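Local coordinates for protein peptidase M28 (PDB 3IIB) that probably acts as a zinc-dependent carboxypeptidase or dipeptidase of family M28, cutting peptides at an active site that holds a pair of metal ions, at residues 255-260 / 374-379; 272-277 / 297-302; 311-316 / 322-327; 266-271 / 395-400; 46-51 / 236-241. All blocks are in the same frame, centred on the assembly; numbering follows the deposited sequence.

Interaction 1 of 5, residues 255-260 / 374-379; sequences GAHLDS and GPDVSM. With ZN (zinc ion), chain C.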
# COMPACT_ATOMS: atom_id res chain seq x y z
N GLY A 255 -23.34 -18.95 -3.44
CA GLY A 255 -22.97 -17.95 -4.43
C GLY A 255 -21.75 -17.11 -4.09
O GLY A 255 -21.24 -17.10 -2.96
N ALA A 256 -21.34 -16.35 -5.10
CA ALA A 256 -20.32 -15.32 -4.98
C ALA A 256 -20.57 -14.40 -6.16
O ALA A 256 -21.38 -14.74 -7.04
CB ALA A 256 -18.88 -15.95 -5.08
N HIS A 257 -19.85 -13.28 -6.25
CA HIS A 257 -19.91 -12.50 -7.52
C HIS A 257 -18.61 -12.62 -8.28
O HIS A 257 -17.56 -12.67 -7.68
CB HIS A 257 -20.32 -11.03 -7.32
CG HIS A 257 -19.40 -10.20 -6.48
ND1 HIS A 257 -18.45 -9.36 -7.03
CD2 HIS A 257 -19.36 -9.99 -5.14
CE1 HIS A 257 -17.82 -8.72 -6.06
NE2 HIS A 257 -18.36 -9.08 -4.90
N LEU A 258 -18.70 -12.68 -9.62
CA LEU A 258 -17.56 -12.89 -10.50
C LEU A 258 -16.94 -11.59 -10.90
O LEU A 258 -15.75 -11.54 -11.31
CB LEU A 258 -18.03 -13.65 -11.76
CG LEU A 258 -16.95 -14.08 -12.75
CD1 LEU A 258 -15.84 -14.90 -12.04
CD2 LEU A 258 -17.59 -14.84 -13.93
N ASP A 259 -17.70 -10.50 -10.81
CA ASP A 259 -17.16 -9.22 -11.25
C ASP A 259 -16.31 -8.57 -10.14
O ASP A 259 -16.37 -8.99 -8.97
CB ASP A 259 -18.28 -8.29 -11.69
CG ASP A 259 -19.18 -7.82 -10.51
OD1 ASP A 259 -19.64 -8.69 -9.72
OD2 ASP A 259 -19.44 -6.60 -10.37
N SER A 260 -15.59 -7.51 -10.50
CA SER A 260 -14.77 -6.79 -9.54
C SER A 260 -14.62 -5.39 -10.01
O SER A 260 -15.07 -5.04 -11.11
CB SER A 260 -13.36 -7.41 -9.42
OG SER A 260 -12.52 -7.20 -10.57
N GLY A 374 -25.92 -12.51 2.12
CA GLY A 374 -24.98 -11.70 1.35
C GLY A 374 -25.66 -10.91 0.25
O GLY A 374 -26.83 -11.09 -0.05
N PRO A 375 -24.91 -9.99 -0.33
CA PRO A 375 -25.51 -9.00 -1.20
C PRO A 375 -26.39 -9.56 -2.30
O PRO A 375 -27.54 -9.14 -2.45
CB PRO A 375 -24.29 -8.29 -1.80
CG PRO A 375 -23.20 -8.54 -0.91
CD PRO A 375 -23.48 -9.75 -0.11
N ASP A 376 -25.88 -10.51 -3.07
CA ASP A 376 -26.64 -11.04 -4.21
C ASP A 376 -27.85 -11.92 -3.87
O ASP A 376 -28.68 -12.19 -4.75
CB ASP A 376 -25.70 -11.81 -5.11
CG ASP A 376 -24.64 -10.92 -5.73
OD1 ASP A 376 -25.05 -9.92 -6.33
OD2 ASP A 376 -23.42 -11.20 -5.57
N VAL A 377 -27.93 -12.38 -2.63
CA VAL A 377 -29.10 -13.14 -2.17
C VAL A 377 -29.97 -12.35 -1.19
O VAL A 377 -30.96 -12.87 -0.66
CB VAL A 377 -28.69 -14.51 -1.56
CG1 VAL A 377 -27.91 -15.29 -2.58
CG2 VAL A 377 -27.90 -14.32 -0.26
N SER A 378 -29.62 -11.08 -0.98
CA SER A 378 -30.25 -10.29 0.08
C SER A 378 -31.69 -9.92 -0.27
O SER A 378 -32.43 -9.51 0.61
CB SER A 378 -29.44 -9.02 0.37
OG SER A 378 -29.41 -8.14 -0.74
N MSE A 379 -32.08 -10.09 -1.55
CA MSE A 379 -33.45 -9.77 -1.98
C MSE A 379 -34.37 -10.98 -1.87
O MSE A 379 -35.58 -10.91 -2.06
CB MSE A 379 -33.47 -9.15 -3.39
CG MSE A 379 -33.27 -10.11 -4.52
SE MSE A 379 -31.52 -10.86 -4.58
CE MSE A 379 -30.51 -9.26 -4.87
ZN ZN C . -18.02 -8.02 -3.04
O HOH W 1 -18.58 -6.25 -3.62
O HOH W 2 -17.85 -7.10 -0.85

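Interaction 2 of 5, residues 272-277 / 297-302; sequences AGVAIV and VVLYAA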
# COMPACT_ATOMS: atom_id res chain seq x y z
N ALA A 272 -11.91 -14.58 -3.93
CA ALA A 272 -11.91 -15.52 -2.83
C ALA A 272 -13.26 -16.23 -2.71
O ALA A 272 -13.31 -17.42 -2.52
CB ALA A 272 -11.59 -14.77 -1.54
N GLY A 273 -14.36 -15.48 -2.83
CA GLY A 273 -15.70 -16.04 -2.72
C GLY A 273 -15.99 -16.98 -3.86
O GLY A 273 -16.50 -18.07 -3.64
N VAL A 274 -15.59 -16.62 -5.08
CA VAL A 274 -15.74 -17.56 -6.20
C VAL A 274 -15.05 -18.93 -5.90
O VAL A 274 -15.63 -20.01 -6.14
CB VAL A 274 -15.17 -16.94 -7.50
CG1 VAL A 274 -15.14 -17.98 -8.62
CG2 VAL A 274 -16.00 -15.70 -7.90
N ALA A 275 -13.83 -18.85 -5.38
CA ALA A 275 -13.04 -20.04 -5.08
C ALA A 275 -13.65 -20.81 -3.96
O ALA A 275 -13.63 -22.05 -3.98
CB ALA A 275 -11.60 -19.66 -4.73
N ILE A 276 -14.17 -20.10 -2.96
CA ILE A 276 -14.71 -20.77 -1.77
C ILE A 276 -15.90 -21.62 -2.18
O ILE A 276 -15.94 -22.83 -1.88
CB ILE A 276 -15.09 -19.74 -0.70
CG1 ILE A 276 -13.82 -19.23 -0.02
CG2 ILE A 276 -16.06 -20.35 0.35
CD1 ILE A 276 -13.99 -17.85 0.68
N VAL A 277 -16.88 -21.00 -2.86
CA VAL A 277 -18.11 -21.76 -3.21
C VAL A 277 -17.86 -22.82 -4.29
O VAL A 277 -18.40 -23.95 -4.19
CB VAL A 277 -19.33 -20.86 -3.53
CG1 VAL A 277 -19.65 -19.93 -2.32
CG2 VAL A 277 -19.15 -20.05 -4.84
N VAL A 297 -24.15 -23.62 -7.68
CA VAL A 297 -23.17 -22.56 -7.53
C VAL A 297 -23.58 -21.44 -8.46
O VAL A 297 -23.75 -21.67 -9.65
CB VAL A 297 -21.74 -23.04 -7.85
CG1 VAL A 297 -20.74 -21.86 -7.88
CG2 VAL A 297 -21.26 -24.07 -6.81
N VAL A 298 -23.78 -20.24 -7.93
CA VAL A 298 -24.10 -19.11 -8.79
C VAL A 298 -23.01 -18.07 -8.64
O VAL A 298 -22.74 -17.60 -7.52
CB VAL A 298 -25.49 -18.46 -8.50
CG1 VAL A 298 -25.75 -17.35 -9.47
CG2 VAL A 298 -26.55 -19.51 -8.52
N LEU A 299 -22.38 -17.72 -9.77
CA LEU A 299 -21.35 -16.72 -9.79
C LEU A 299 -21.95 -15.50 -10.46
O LEU A 299 -22.14 -15.47 -11.68
CB LEU A 299 -20.09 -17.22 -10.52
CG LEU A 299 -19.51 -18.55 -10.06
CD1 LEU A 299 -18.22 -18.92 -10.84
CD2 LEU A 299 -19.20 -18.44 -8.56
N TYR A 300 -22.36 -14.55 -9.63
CA TYR A 300 -23.20 -13.46 -10.09
C TYR A 300 -22.42 -12.41 -10.82
O TYR A 300 -21.29 -12.08 -10.47
CB TYR A 300 -23.95 -12.78 -8.90
CG TYR A 300 -25.02 -13.62 -8.23
CD1 TYR A 300 -26.29 -13.65 -8.74
CD2 TYR A 300 -24.78 -14.32 -7.06
CE1 TYR A 300 -27.32 -14.38 -8.12
CE2 TYR A 300 -25.78 -15.07 -6.45
CZ TYR A 300 -27.04 -15.07 -6.97
OH TYR A 300 -28.05 -15.77 -6.34
N ALA A 301 -23.08 -11.86 -11.83
CA ALA A 301 -22.62 -10.72 -12.59
C ALA A 301 -22.94 -9.40 -11.90
O ALA A 301 -23.99 -9.23 -11.27
CB ALA A 301 -23.31 -10.70 -14.03
N ALA A 302 -22.02 -8.46 -12.09
CA ALA A 302 -22.28 -7.05 -11.89
C ALA A 302 -22.80 -6.73 -10.49
O ALA A 302 -23.63 -5.87 -10.31
CB ALA A 302 -23.21 -6.52 -13.01

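Interaction 3 of 5, residues 311-316 / 322-327; sequences KTYAKE and EKHYIA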
# COMPACT_ATOMS: atom_id res chain seq x y z
N LYS A 311 -30.37 -9.41 -8.73
CA LYS A 311 -31.72 -8.96 -8.99
C LYS A 311 -32.27 -9.68 -10.23
O LYS A 311 -33.42 -10.09 -10.27
CB LYS A 311 -31.71 -7.46 -9.22
CG LYS A 311 -31.52 -6.69 -7.94
CD LYS A 311 -31.39 -5.19 -8.15
CE LYS A 311 -31.32 -4.51 -6.80
NZ LYS A 311 -31.00 -3.06 -6.90
N THR A 312 -31.43 -9.83 -11.25
CA THR A 312 -31.85 -10.50 -12.47
C THR A 312 -32.19 -11.97 -12.18
O THR A 312 -33.23 -12.48 -12.62
CB THR A 312 -30.81 -10.42 -13.56
OG1 THR A 312 -30.62 -9.05 -13.93
CG2 THR A 312 -31.24 -11.20 -14.80
N TYR A 313 -31.33 -12.64 -11.42
CA TYR A 313 -31.57 -14.03 -11.06
C TYR A 313 -32.91 -14.18 -10.31
O TYR A 313 -33.71 -15.05 -10.62
CB TYR A 313 -30.43 -14.54 -10.18
CG TYR A 313 -30.59 -15.98 -9.75
CD1 TYR A 313 -31.35 -16.31 -8.64
CD2 TYR A 313 -29.94 -17.00 -10.42
CE1 TYR A 313 -31.50 -17.64 -8.24
CE2 TYR A 313 -30.09 -18.33 -10.04
CZ TYR A 313 -30.85 -18.65 -8.96
OH TYR A 313 -30.96 -20.01 -8.63
N ALA A 314 -33.14 -13.34 -9.31
CA ALA A 314 -34.40 -13.39 -8.54
C ALA A 314 -35.62 -13.29 -9.45
O ALA A 314 -36.60 -13.99 -9.26
CB ALA A 314 -34.44 -12.30 -7.48
N LYS A 315 -35.57 -12.43 -10.45
CA LYS A 315 -36.71 -12.31 -11.35
C LYS A 315 -36.79 -13.46 -12.33
O LYS A 315 -37.88 -14.05 -12.53
CB LYS A 315 -36.67 -10.97 -12.09
CG LYS A 315 -37.00 -9.81 -11.19
N GLU A 316 -35.68 -13.82 -12.94
CA GLU A 316 -35.62 -14.92 -13.92
C GLU A 316 -36.06 -16.25 -13.32
O GLU A 316 -36.72 -17.06 -13.98
CB GLU A 316 -34.21 -15.04 -14.49
CG GLU A 316 -33.91 -16.31 -15.30
CD GLU A 316 -34.65 -16.37 -16.61
OE1 GLU A 316 -35.07 -15.31 -17.15
OE2 GLU A 316 -34.81 -17.51 -17.10
N GLU A 322 -39.74 -20.95 -4.93
CA GLU A 322 -40.39 -21.74 -3.91
C GLU A 322 -39.61 -23.02 -3.64
O GLU A 322 -39.63 -23.53 -2.53
CB GLU A 322 -41.81 -22.10 -4.35
CG GLU A 322 -42.67 -22.62 -3.26
CD GLU A 322 -44.14 -22.50 -3.64
OE1 GLU A 322 -44.65 -23.43 -4.31
OE2 GLU A 322 -44.78 -21.51 -3.22
N LYS A 323 -38.93 -23.53 -4.67
CA LYS A 323 -38.09 -24.72 -4.53
C LYS A 323 -36.63 -24.44 -4.12
O LYS A 323 -35.84 -25.36 -4.03
CB LYS A 323 -38.13 -25.53 -5.83
CG LYS A 323 -39.44 -26.32 -6.03
CD LYS A 323 -39.51 -27.50 -5.07
CE LYS A 323 -40.76 -28.35 -5.31
NZ LYS A 323 -40.76 -29.60 -4.50
N HIS A 324 -36.27 -23.17 -3.89
CA HIS A 324 -34.97 -22.82 -3.32
C HIS A 324 -35.03 -23.09 -1.83
O HIS A 324 -35.79 -22.47 -1.11
CB HIS A 324 -34.60 -21.37 -3.57
CG HIS A 324 -34.07 -21.13 -4.94
ND1 HIS A 324 -34.79 -21.46 -6.07
CD2 HIS A 324 -32.88 -20.66 -5.36
CE1 HIS A 324 -34.07 -21.17 -7.13
NE2 HIS A 324 -32.90 -20.70 -6.74
N TYR A 325 -34.31 -24.09 -1.38
CA TYR A 325 -34.37 -24.48 0.02
C TYR A 325 -33.73 -23.40 0.90
O TYR A 325 -34.31 -22.96 1.89
CB TYR A 325 -33.68 -25.83 0.17
CG TYR A 325 -33.73 -26.39 1.58
CD1 TYR A 325 -34.94 -26.73 2.18
CD2 TYR A 325 -32.56 -26.61 2.28
CE1 TYR A 325 -34.97 -27.25 3.48
CE2 TYR A 325 -32.59 -27.10 3.60
CZ TYR A 325 -33.78 -27.44 4.15
OH TYR A 325 -33.76 -27.92 5.45
N ILE A 326 -32.51 -22.99 0.53
CA ILE A 326 -31.77 -21.96 1.25
C ILE A 326 -30.74 -21.42 0.31
O ILE A 326 -30.29 -22.13 -0.60
CB ILE A 326 -31.12 -22.51 2.53
CG1 ILE A 326 -30.62 -21.37 3.43
CG2 ILE A 326 -29.98 -23.48 2.18
CD1 ILE A 326 -30.54 -21.75 4.94
N ALA A 327 -30.39 -20.16 0.51
CA ALA A 327 -29.35 -19.50 -0.26
C ALA A 327 -28.32 -18.81 0.64
O ALA A 327 -28.70 -18.31 1.68
CB ALA A 327 -29.98 -18.43 -1.19

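Interaction 4 of 5, residues 266-271 / 395-400; sequences GAIDDG and SDYFDY. With ZN (zinc ion), chain C; ZN (zinc ion), chain B.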
# COMPACT_ATOMS: atom_id res chain seq x y z
N GLY A 266 -9.11 -8.07 -8.10
CA GLY A 266 -10.31 -8.61 -7.53
C GLY A 266 -10.09 -9.87 -6.74
O GLY A 266 -10.93 -10.77 -6.76
N ALA A 267 -8.97 -9.94 -6.02
CA ALA A 267 -8.65 -11.16 -5.32
C ALA A 267 -9.57 -11.38 -4.13
O ALA A 267 -10.13 -12.47 -3.99
CB ALA A 267 -7.16 -11.19 -4.87
N ILE A 268 -9.72 -10.41 -3.23
CA ILE A 268 -10.57 -10.70 -2.09
C ILE A 268 -12.00 -10.29 -2.36
O ILE A 268 -12.93 -10.82 -1.74
CB ILE A 268 -9.99 -10.09 -0.77
CG1 ILE A 268 -10.16 -8.59 -0.74
CG2 ILE A 268 -8.50 -10.51 -0.57
CD1 ILE A 268 -9.67 -7.92 0.54
N ASP A 269 -12.19 -9.34 -3.29
CA ASP A 269 -13.52 -8.91 -3.67
C ASP A 269 -13.72 -9.15 -5.17
O ASP A 269 -13.45 -8.24 -5.98
CB ASP A 269 -13.70 -7.43 -3.37
CG ASP A 269 -15.14 -6.99 -3.48
OD1 ASP A 269 -16.03 -7.87 -3.60
OD2 ASP A 269 -15.41 -5.77 -3.48
N ASP A 270 -14.18 -10.32 -5.58
CA ASP A 270 -14.57 -11.42 -4.72
C ASP A 270 -14.05 -12.74 -5.30
O ASP A 270 -14.73 -13.78 -5.30
CB ASP A 270 -16.11 -11.42 -4.56
CG ASP A 270 -16.61 -12.43 -3.55
OD1 ASP A 270 -15.86 -12.73 -2.57
OD2 ASP A 270 -17.78 -12.91 -3.74
N GLY A 271 -12.80 -12.72 -5.78
CA GLY A 271 -12.17 -13.92 -6.25
C GLY A 271 -12.13 -14.99 -5.16
O GLY A 271 -12.30 -16.18 -5.43
N SER A 395 -11.75 -8.04 9.55
CA SER A 395 -10.99 -6.96 10.23
C SER A 395 -10.01 -6.26 9.29
O SER A 395 -9.82 -5.05 9.42
CB SER A 395 -10.19 -7.50 11.41
OG SER A 395 -11.07 -7.96 12.41
N ASP A 396 -9.39 -7.01 8.37
CA ASP A 396 -8.42 -6.44 7.42
C ASP A 396 -9.01 -6.17 6.03
O ASP A 396 -8.33 -5.62 5.18
CB ASP A 396 -7.18 -7.32 7.30
CG ASP A 396 -7.45 -8.66 6.64
OD1 ASP A 396 -8.62 -9.14 6.66
OD2 ASP A 396 -6.46 -9.28 6.13
N TYR A 397 -10.28 -6.51 5.81
CA TYR A 397 -10.86 -6.50 4.46
C TYR A 397 -10.83 -5.11 3.83
O TYR A 397 -10.47 -4.97 2.65
CB TYR A 397 -12.29 -7.01 4.55
CG TYR A 397 -13.03 -7.12 3.25
CD1 TYR A 397 -12.79 -8.18 2.38
CD2 TYR A 397 -14.02 -6.19 2.92
CE1 TYR A 397 -13.54 -8.30 1.20
CE2 TYR A 397 -14.72 -6.29 1.72
CZ TYR A 397 -14.49 -7.37 0.89
OH TYR A 397 -15.19 -7.51 -0.28
N PHE A 398 -11.20 -4.10 4.60
CA PHE A 398 -11.24 -2.74 4.07
C PHE A 398 -9.90 -2.03 4.01
O PHE A 398 -9.82 -0.86 3.61
CB PHE A 398 -12.34 -1.93 4.78
CG PHE A 398 -13.74 -2.47 4.52
CD1 PHE A 398 -14.31 -2.35 3.25
CD2 PHE A 398 -14.42 -3.17 5.47
CE1 PHE A 398 -15.54 -2.87 2.97
CE2 PHE A 398 -15.66 -3.68 5.20
CZ PHE A 398 -16.22 -3.55 3.93
N ASP A 399 -8.82 -2.74 4.35
CA ASP A 399 -7.48 -2.28 3.97
C ASP A 399 -7.22 -2.42 2.47
O ASP A 399 -6.42 -1.67 1.92
CB ASP A 399 -6.39 -3.01 4.70
CG ASP A 399 -6.43 -2.80 6.21
OD1 ASP A 399 -7.13 -1.88 6.69
OD2 ASP A 399 -5.75 -3.56 6.91
N TYR A 400 -7.88 -3.38 1.82
CA TYR A 400 -7.57 -3.70 0.42
C TYR A 400 -8.74 -3.61 -0.52
O TYR A 400 -8.53 -3.40 -1.72
CB TYR A 400 -6.92 -5.09 0.30
CG TYR A 400 -5.95 -5.40 1.40
CD1 TYR A 400 -4.77 -4.68 1.53
CD2 TYR A 400 -6.20 -6.43 2.30
CE1 TYR A 400 -3.86 -4.97 2.55
CE2 TYR A 400 -5.31 -6.71 3.31
CZ TYR A 400 -4.15 -5.99 3.43
OH TYR A 400 -3.26 -6.29 4.43
ZN ZN C . -18.02 -8.02 -3.04
ZN ZN B . -17.09 -4.77 -3.99
O HOH W 3 -15.47 -10.07 -0.85
O HOH W 2 -17.85 -7.10 -0.85
O HOH W 4 -18.10 -4.11 -2.22
O HOH W 1 -18.58 -6.25 -3.62

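Interaction 5 of 5, residues 46-51 / 236-241; sequences VAVDWA and YNVIAE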
# COMPACT_ATOMS: atom_id res chain seq x y z
N VAL A 46 -14.15 -12.12 -20.67
CA VAL A 46 -12.99 -12.98 -20.30
C VAL A 46 -13.24 -13.76 -19.01
O VAL A 46 -12.98 -14.96 -18.98
CB VAL A 46 -11.65 -12.19 -20.25
CG1 VAL A 46 -10.47 -13.06 -19.80
CG2 VAL A 46 -11.38 -11.50 -21.66
N ALA A 47 -13.81 -13.10 -18.00
CA ALA A 47 -14.10 -13.75 -16.72
C ALA A 47 -15.21 -14.79 -16.88
O ALA A 47 -15.12 -15.91 -16.34
CB ALA A 47 -14.46 -12.71 -15.66
N VAL A 48 -16.26 -14.44 -17.65
CA VAL A 48 -17.34 -15.40 -17.90
C VAL A 48 -16.80 -16.66 -18.61
O VAL A 48 -17.14 -17.79 -18.21
CB VAL A 48 -18.53 -14.71 -18.67
CG1 VAL A 48 -19.47 -15.75 -19.29
CG2 VAL A 48 -19.23 -13.69 -17.76
N ASP A 49 -15.98 -16.46 -19.65
CA ASP A 49 -15.48 -17.58 -20.43
C ASP A 49 -14.57 -18.42 -19.52
O ASP A 49 -14.62 -19.66 -19.53
CB ASP A 49 -14.77 -17.10 -21.68
CG ASP A 49 -15.73 -16.57 -22.74
OD1 ASP A 49 -16.93 -16.87 -22.62
OD2 ASP A 49 -15.29 -15.85 -23.64
N TRP A 50 -13.82 -17.75 -18.66
CA TRP A 50 -12.91 -18.44 -17.74
C TRP A 50 -13.72 -19.33 -16.79
O TRP A 50 -13.34 -20.46 -16.53
CB TRP A 50 -12.05 -17.45 -16.96
CG TRP A 50 -11.37 -18.07 -15.76
CD1 TRP A 50 -10.12 -18.61 -15.73
CD2 TRP A 50 -11.91 -18.23 -14.45
NE1 TRP A 50 -9.85 -19.11 -14.48
CE2 TRP A 50 -10.93 -18.86 -13.66
CE3 TRP A 50 -13.13 -17.84 -13.85
CZ2 TRP A 50 -11.14 -19.17 -12.32
CZ3 TRP A 50 -13.34 -18.16 -12.50
CH2 TRP A 50 -12.34 -18.83 -11.75
N ALA A 51 -14.82 -18.80 -16.29
CA ALA A 51 -15.64 -19.48 -15.27
C ALA A 51 -16.36 -20.66 -15.87
O ALA A 51 -16.37 -21.74 -15.30
CB ALA A 51 -16.62 -18.47 -14.64
N TYR A 236 -23.25 -12.04 -17.75
CA TYR A 236 -23.90 -13.30 -17.45
C TYR A 236 -23.65 -13.75 -16.02
O TYR A 236 -22.51 -13.64 -15.52
CB TYR A 236 -23.38 -14.41 -18.36
CG TYR A 236 -23.68 -14.15 -19.81
CD1 TYR A 236 -22.82 -13.40 -20.59
CD2 TYR A 236 -24.84 -14.63 -20.38
CE1 TYR A 236 -23.13 -13.13 -21.92
CE2 TYR A 236 -25.15 -14.37 -21.69
CZ TYR A 236 -24.30 -13.61 -22.44
OH TYR A 236 -24.58 -13.36 -23.74
N ASN A 237 -24.72 -14.24 -15.39
CA ASN A 237 -24.62 -15.11 -14.21
C ASN A 237 -24.15 -16.46 -14.71
O ASN A 237 -24.69 -17.00 -15.68
CB ASN A 237 -25.99 -15.24 -13.53
CG ASN A 237 -26.47 -13.94 -12.88
OD1 ASN A 237 -25.67 -13.12 -12.42
ND2 ASN A 237 -27.79 -13.79 -12.78
N VAL A 238 -23.11 -17.01 -14.07
CA VAL A 238 -22.54 -18.27 -14.48
C VAL A 238 -22.89 -19.29 -13.42
O VAL A 238 -22.69 -19.04 -12.20
CB VAL A 238 -21.01 -18.16 -14.65
CG1 VAL A 238 -20.34 -19.54 -14.91
CG2 VAL A 238 -20.66 -17.16 -15.75
N ILE A 239 -23.44 -20.43 -13.87
CA ILE A 239 -24.08 -21.36 -12.95
C ILE A 239 -23.50 -22.76 -13.16
O ILE A 239 -23.31 -23.22 -14.32
CB ILE A 239 -25.59 -21.34 -13.12
CG1 ILE A 239 -26.16 -19.93 -12.75
CG2 ILE A 239 -26.22 -22.49 -12.27
CD1 ILE A 239 -27.62 -19.71 -13.14
N ALA A 240 -23.24 -23.42 -12.05
CA ALA A 240 -22.91 -24.86 -12.05
C ALA A 240 -23.72 -25.59 -11.03
O ALA A 240 -24.09 -25.05 -9.97
CB ALA A 240 -21.45 -25.10 -11.78
N GLU A 241 -23.97 -26.87 -11.33
CA GLU A 241 -24.76 -27.69 -10.44
C GLU A 241 -24.11 -29.04 -10.17
O GLU A 241 -23.49 -29.65 -11.03
CB GLU A 241 -26.18 -27.90 -11.02
CG GLU A 241 -27.00 -26.63 -11.10
CD GLU A 241 -28.33 -26.75 -11.80
OE1 GLU A 241 -28.71 -27.87 -12.23
OE2 GLU A 241 -29.01 -25.71 -11.89

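Interaction 1 of 5, residues 255-260 / 374-379
His-257 turns its ring inward with CG between its own backbone N and carbonyl carbon (chi1 62°), while Asp-376 swings CG beside its backbone N (chi1 -65°), and these two rotations bring a carboxylate oxygen against CB of the histidine. The place is the zinc site of the M28 peptidase fold, at the C-terminal end of strand 247-257, where the chain of the 3-10 turn 375-377 draws up to the metal ligand. Both CB bonds point across the contact, and the approach is narrow: Asp-376 OD2 lies 3.6 Å from His-257 CB, set obliquely to the ring, with no hydrogen bond between the two residues. Within its own segment the imidazole is steadied by Asp-259: ND1 makes two weak, bent hydrogen bonds to it, 2.9 Å to the backbone O and 3.0 Å to the carboxylate OD1. The metal gives the second hold, NE2, on the far side of CE1, binding zinc at 2.2 Å. Asp-269 and Asp-331 bind the same ion. On the other segment, Asp-376 N is tied to Glu-329, and the turn is closed by Val-377 N to Gly-374 O. Within the turn, Pro-375 O receives two donors from the same face of its plane, Ser-378 N at 3.2 Å and Ser-378 OG at 2.7 Å.

Interaction 2 of 5, residues 272-277 / 297-302
No flat group lies where Val-274 and Val-277 meet Val-297 and Leu-299; the one aromatic ring, that of Tyr-300, sits on the other side of the strand, where Val-298 CG1 rests over the centre of one face, 3.5 Å above the plane. The contact itself is the inner packing of a beta-alpha-beta crossover, in which helix 267-285 links the parallel neighbours 247-257 and 293-300 and lies back across them. The short axes of helix and strand run antiparallel, at 168°, and come within 9.3 Å of each other. Methyl groups do nearly all the touching. Leu-299 forks between two helical valines: its CD1 meets Val-274 CG1 at 3.9 Å, the two side chains crossing nearly at right angles, while its side chain and that of Val-277 slide past each other in opposite directions. Val-277 holds CG2 between its backbone N and carbonyl carbon (chi1 -58°), and this methyl therefore reaches both strand residues, standing 4.1 Å from Leu-299 CD2. Ala-256 and Ile-254 of the adjoining strand extend the same apolar layer beneath Val-274 and Val-277. At the far end Val-297 uses both its branches, CG1 against Val-277 CG2 at 3.9 Å and CG2 against the carbonyl Val-277 O.

Interaction 3 of 5, residues 311-316 / 322-327
Tyr-313 in helix 308-316 and His-324 at the start of strand 324-329 stand with their CA atoms 12.2 Å apart, with residues 317-321 between the two segments and only these two long side chains bridging them. The rings come from opposite directions. With CG anti to the backbone N (chi1 180°), the tyrosine extends away from its helix until OH lies 2.8 Å from His-324 NE2, a hydrogen bond in which either atom could be the donor. The oxygen lies in the imidazole plane and NE2 in the plane of the phenol, so each ring is met at its edge. The two planes stand at 77°, with centroids 5.8 Å apart, and neither ring covers the face of the other; it is His-317 that stacks on Tyr-313. A phenylalanine in place of Tyr-313 would retain the ring but would probably leave His-324 NE2 without its mate and cost Arg-296 NH1 a hydrogen-bonding partner. The second imidazole nitrogen, ND1, is hydrogen-bonded to Glu-320 O in the connecting loop. Both ring nitrogens are thus engaged and the phenol oxygen has two partners, which satisfies these polar groups where both residues are buried and sets the rotation of the imidazole.

Interaction 4 of 5, residues 266-271 / 395-400
Ile-268 and Tyr-397 make the close-packed half of this contact, sliding past each other with Ile-268 CD1 3.6 Å from Tyr-397 CD1, oblique to the ring. The same methyl abuts Tyr-400 CB at 4.0 Å and lies at the edge of that ring. The other half is wet and metal-bound. Tyr-397 OH comes 3.2 Å from Asp-269 CG, without a hydrogen bond between the residues; its partners are water 3, at 2.6 Å, which also donates to Ile-268 O, and water 2, a ligand of the chain C zinc. With CG anti to its backbone N (chi1 -169°), Asp-269 sends its carboxylate between the two zinc ions, OD1 binding one at 2.1 Å and OD2 the other at 2.0 Å, just before a cis peptide to Asp-270. An alanine in place of Tyr-397 would strip Ile-268 of its closer aromatic neighbour and is likely to leave both waters less firmly placed. The contact joins the first turn of helix 267-285, which follows strand 247-257, to the loop between strand 387-392 and helix 413-432.

Interaction 5 of 5, residues 46-51 / 236-241
Helix 42-57 packs on the large mixed sheet of the chain, and here it lies along strand 220-242, the short axes running almost parallel, at 9°, and 9.2 Å apart. Val-48, Ala-51 and Val-238 form the buried centre, each with its CB directed across the interface. The two valines meet at a slant, Val-48 CG1 against Val-238 CG2 at 4.0 Å. The other branch of Val-238, CG1, stands anti to the backbone N (chi1 173°), which carries it to the methyl of Ala-51, 3.9 Å away at CB. Toward the start of the strand segment Val-48 straddles Tyr-236: CG1 lies 4.2 Å from Tyr-236 CB, and CG2 rests on the carbonyl Tyr-236 O. Here the packing reaches the partly exposed Tyr-236, whose ring makes a cation-pi contact with Lys-65 of strand 62-84. Behind the helix, Trp-50 packs on helix 22-33, while Ala-51 also touches Leu-299 of the neighbouring strand 293-300 and Leu-258 just past strand 247-257.

Overall arrangement
All five contacts are largely buried, yet they differ in chemistry with their place in the fold. Interactions 1 and 4 meet at the zinc site, share the chain C zinc and two waters, and rest on polar ligands as much as on packing. Interactions 2 and 5 are apolar helix-on-sheet layers, with no hydrogen bond across either contact; their strands, 293-300 and 220-242, are hydrogen-bonded neighbours, and Leu-299 touches both helices. Interaction 3 lies farther out, its centre about 19 Å from that of the chain, and depends on one buried hydrogen bond. Helix 267-285 serves both interactions 2 and 4, presenting methyl groups to the sheet in one and a metal-binding carboxylate at its start in the other.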